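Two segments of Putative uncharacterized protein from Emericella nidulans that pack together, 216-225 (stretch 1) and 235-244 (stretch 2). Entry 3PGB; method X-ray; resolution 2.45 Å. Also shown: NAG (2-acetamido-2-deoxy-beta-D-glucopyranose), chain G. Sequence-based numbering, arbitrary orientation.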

# COMPACT_ATOMS: atom_id res chain seq x y z
N ASN A 216 2.02 37.99 30.40
CA ASN A 216 1.02 38.51 29.44
C ASN A 216 1.34 38.25 27.95
O ASN A 216 0.56 38.65 27.09
CB ASN A 216 0.75 40.01 29.70
CG ASN A 216 1.83 40.92 29.13
OD1 ASN A 216 2.91 40.47 28.75
ND2 ASN A 216 1.53 42.23 29.08
N ASP A 217 2.47 37.59 27.66
CA ASP A 217 2.85 37.25 26.28
C ASP A 217 1.74 36.52 25.54
O ASP A 217 1.22 35.51 26.03
CB ASP A 217 4.11 36.36 26.25
CG ASP A 217 5.41 37.15 26.40
OD1 ASP A 217 5.38 38.35 26.77
OD2 ASP A 217 6.48 36.56 26.14
N THR A 218 1.37 37.03 24.37
CA THR A 218 0.42 36.38 23.47
C THR A 218 1.09 35.89 22.18
O THR A 218 0.46 35.22 21.36
CB THR A 218 -0.71 37.34 23.09
OG1 THR A 218 -0.16 38.54 22.55
CG2 THR A 218 -1.56 37.68 24.31
N LEU A 219 2.37 36.23 21.99
CA LEU A 219 3.13 35.83 20.81
C LEU A 219 4.34 35.01 21.21
O LEU A 219 4.81 35.09 22.33
CB LEU A 219 3.62 37.05 20.03
CG LEU A 219 2.58 38.04 19.51
CD1 LEU A 219 3.28 39.18 18.77
CD2 LEU A 219 1.58 37.34 18.60
N ASP A 220 4.84 34.23 20.25
CA ASP A 220 6.02 33.41 20.44
C ASP A 220 7.00 33.64 19.30
O ASP A 220 6.59 33.97 18.19
CB ASP A 220 5.62 31.93 20.49
CG ASP A 220 6.65 31.06 21.16
OD1 ASP A 220 6.83 29.91 20.70
OD2 ASP A 220 7.28 31.52 22.15
N ILE A 221 8.30 33.47 19.57
CA ILE A 221 9.34 33.65 18.56
C ILE A 221 10.24 32.41 18.46
O ILE A 221 10.83 31.98 19.45
CB ILE A 221 10.25 34.85 18.90
CG1 ILE A 221 9.44 36.14 19.02
CG2 ILE A 221 11.34 35.00 17.83
CD1 ILE A 221 10.25 37.31 19.51
N TRP A 222 10.33 31.86 17.25
CA TRP A 222 11.27 30.78 16.96
C TRP A 222 11.41 30.61 15.45
O TRP A 222 10.64 31.19 14.69
CB TRP A 222 10.86 29.46 17.62
CG TRP A 222 9.48 28.97 17.29
CD1 TRP A 222 8.31 29.44 17.79
CD2 TRP A 222 9.15 27.88 16.43
NE1 TRP A 222 7.26 28.72 17.28
CE2 TRP A 222 7.75 27.76 16.44
CE3 TRP A 222 9.90 27.00 15.64
CZ2 TRP A 222 7.07 26.79 15.69
CZ3 TRP A 222 9.23 26.04 14.89
CH2 TRP A 222 7.83 25.95 14.92
N GLY A 223 12.39 29.81 15.03
CA GLY A 223 12.74 29.74 13.62
C GLY A 223 13.30 28.42 13.11
O GLY A 223 12.60 27.41 13.08
N ILE A 224 14.57 28.45 12.72
CA ILE A 224 15.12 27.43 11.83
C ILE A 224 15.91 26.32 12.52
O ILE A 224 16.48 26.52 13.60
CB ILE A 224 16.00 28.07 10.72
CG1 ILE A 224 17.28 28.68 11.30
CG2 ILE A 224 15.19 29.10 9.97
CD1 ILE A 224 18.21 29.28 10.26
N ASP A 225 15.91 25.16 11.87
CA ASP A 225 16.72 24.01 12.25
C ASP A 225 17.09 23.31 10.95
O ASP A 225 16.21 22.90 10.19
CB ASP A 225 15.91 23.08 13.17
CG ASP A 225 16.73 21.90 13.70
OD1 ASP A 225 17.90 21.71 13.30
OD2 ASP A 225 16.19 21.14 14.54
C1 NAG G . 2.41 43.26 28.58
C2 NAG G . 1.60 43.95 27.48
C3 NAG G . 2.42 45.07 26.84
C4 NAG G . 3.01 46.01 27.91
C5 NAG G . 3.65 45.22 29.06
C6 NAG G . 4.13 46.13 30.20
C7 NAG G . -0.03 42.92 25.92
C8 NAG G . -0.26 41.84 24.90
N2 NAG G . 1.19 42.98 26.47
O3 NAG G . 1.61 45.80 25.94
O4 NAG G . 3.96 46.88 27.31
O5 NAG G . 2.76 44.23 29.56
O6 NAG G . 3.06 46.87 30.76
O7 NAG G . -0.96 43.68 26.20
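Stretch 2, residues 235-244: IRWDMFWNMA

Stretch 2 lies alongside stretch 1 as an antiparallel β-strand partner, joined by backbone hydrogen bonds and reinforced by a tryptophan stack on one face of the sheet and an aliphatic-aromatic cluster on the other. Residues 235-242 are extended throughout, with phi between -79° and -137° and psi between 121° and 161°. Their N-to-C direction makes an angle of 149° with that of the strand beginning at L219, and the two axes approach to 4.3 Å.

The register follows from the CA pairs: L219 CA lies 4.9 Å from N242 CA, D220 CA 5.0 Å from W241 CA, I221 CA 4.7 Å from F240 CA, and W222 CA 5.7 Å from M239 CA. Hydrogen bonding alternates along this ladder. D220 N donates to W241 O at 2.8 Å and W241 N returns to D220 O at 2.7 Å, with N-H...O angles of 164° and 166°. Two residues on, W222 N reaches M239 O at 3.2 Å and M239 N reaches W222 O at 3.0 Å. The intervening pairs lack such bonds but bring CA-H groups near carbonyls, as where I221 CA stands 3.4 Å from M239 O with an angle of 154° at the hydrogen. Past N242 a weak bond, M243 N to T218 O at 3.3 Å, continues the pairing.

D220, W222, M239 and W241 direct their CB atoms to one face. There the five-membered rings of W222 and W241 form an offset stack, their centroids 3.7 Å apart and their planes only 7° from parallel; W222 CD1 to W241 CD1 is 3.3 Å. W241 NE1 also makes a weak hydrogen bond to W222 O at 3.3 Å, tying the indole to the neighbouring backbone.

On the other face are L219, I221, F240 and N242. I221 CG1 sits over the F240 ring, 4.0 Å from its centroid and 25° off the normal, a CH-pi arrangement; I221 CD1 comes within 3.5 Å of F240 CE1, and L219 CD1 within 4.0 Å of F240 CD1.

Near G223 the strands draw closer, G223 CA lying 4.0 Å from D238 CA. An ideal CB on G223 would fall 1.9 Å from W237 O, so the close approach leaves no room for a side chain. Beyond it, I224 CG2 packs 3.9 Å from W237 CB, and water 3 bridges the stretches, accepting from I224 N at 2.9 Å and donating to D238 OD1 at 2.7 Å and W237 O at 3.1 Å. Altogether the contact buries 842 Å², summed over both sides.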

# COMPACT_ATOMS: atom_id res chain seq x y z
N ILE A 235 24.06 31.82 11.89
CA ILE A 235 22.99 32.78 11.60
C ILE A 235 21.60 32.19 11.83
O ILE A 235 21.35 31.02 11.52
CB ILE A 235 23.12 33.32 10.14
CG1 ILE A 235 24.28 34.31 10.04
CG2 ILE A 235 21.83 33.99 9.69
CD1 ILE A 235 24.50 34.88 8.64
N ARG A 236 20.72 33.02 12.37
CA ARG A 236 19.35 32.67 12.70
C ARG A 236 18.39 33.40 11.79
O ARG A 236 18.64 34.54 11.41
CB ARG A 236 19.02 33.12 14.13
CG ARG A 236 19.26 32.13 15.25
CD ARG A 236 18.18 32.28 16.30
NE ARG A 236 18.28 31.29 17.35
CZ ARG A 236 17.25 30.78 18.03
NH1 ARG A 236 16.00 31.16 17.78
NH2 ARG A 236 17.48 29.88 18.97
N TRP A 237 17.28 32.75 11.45
CA TRP A 237 16.10 33.40 10.89
C TRP A 237 14.93 33.00 11.78
O TRP A 237 14.65 31.81 11.93
CB TRP A 237 15.83 32.91 9.46
CG TRP A 237 16.40 33.76 8.37
CD1 TRP A 237 17.45 33.45 7.55
CD2 TRP A 237 15.92 35.04 7.94
NE1 TRP A 237 17.66 34.46 6.65
CE2 TRP A 237 16.74 35.45 6.86
CE3 TRP A 237 14.89 35.88 8.36
CZ2 TRP A 237 16.56 36.67 6.21
CZ3 TRP A 237 14.71 37.10 7.71
CH2 TRP A 237 15.54 37.47 6.64
N ASP A 238 14.26 33.98 12.37
CA ASP A 238 13.15 33.70 13.28
C ASP A 238 11.87 34.40 12.84
O ASP A 238 11.90 35.36 12.08
CB ASP A 238 13.50 34.13 14.71
CG ASP A 238 14.68 33.37 15.27
OD1 ASP A 238 14.53 32.17 15.56
OD2 ASP A 238 15.76 33.98 15.42
N MET A 239 10.75 33.90 13.36
CA MET A 239 9.43 34.38 12.98
C MET A 239 8.57 34.53 14.23
O MET A 239 8.76 33.80 15.21
CB MET A 239 8.79 33.37 12.04
CG MET A 239 7.56 33.84 11.30
SD MET A 239 6.73 32.43 10.54
CE MET A 239 5.72 33.24 9.33
N PHE A 240 7.63 35.46 14.20
CA PHE A 240 6.62 35.54 15.25
C PHE A 240 5.51 34.51 14.97
O PHE A 240 5.13 34.31 13.82
CB PHE A 240 6.04 36.95 15.35
CG PHE A 240 6.98 37.94 15.98
CD1 PHE A 240 6.85 38.28 17.32
CD2 PHE A 240 7.99 38.53 15.24
CE1 PHE A 240 7.71 39.20 17.91
CE2 PHE A 240 8.86 39.44 15.82
CZ PHE A 240 8.71 39.78 17.16
N TRP A 241 5.04 33.84 16.02
CA TRP A 241 3.87 32.97 15.94
C TRP A 241 2.82 33.41 16.94
O TRP A 241 3.16 33.97 17.98
CB TRP A 241 4.24 31.52 16.25
CG TRP A 241 5.34 30.95 15.42
CD1 TRP A 241 6.66 31.25 15.51
CD2 TRP A 241 5.22 29.96 14.40
NE1 TRP A 241 7.38 30.51 14.60
CE2 TRP A 241 6.51 29.71 13.91
CE3 TRP A 241 4.14 29.26 13.86
CZ2 TRP A 241 6.76 28.78 12.89
CZ3 TRP A 241 4.38 28.34 12.85
CH2 TRP A 241 5.68 28.12 12.37
N ASN A 242 1.55 33.15 16.64
CA ASN A 242 0.48 33.28 17.63
C ASN A 242 0.45 32.08 18.56
O ASN A 242 0.75 30.96 18.15
CB ASN A 242 -0.90 33.45 16.96
CG ASN A 242 -1.51 34.83 17.19
OD1 ASN A 242 -1.22 35.50 18.19
ND2 ASN A 242 -2.38 35.25 16.27
N MET A 243 0.10 32.31 19.82
CA MET A 243 0.02 31.24 20.80
C MET A 243 -1.34 30.55 20.72
O MET A 243 -2.36 31.18 20.41
CB MET A 243 0.28 31.78 22.21
CG MET A 243 1.76 32.03 22.49
SD MET A 243 2.15 32.50 24.19
CE MET A 243 1.79 30.98 25.08
N ALA A 244 -1.34 29.25 21.00
CA ALA A 244 -2.57 28.46 21.03
C ALA A 244 -3.29 28.70 22.34
O ALA A 244 -2.67 29.13 23.32
CB ALA A 244 -2.25 26.97 20.88
O HOH W 1 -1.45 37.77 19.84
O HOH W 2 -2.17 34.69 20.89
O HOH W 3 16.08 30.40 14.23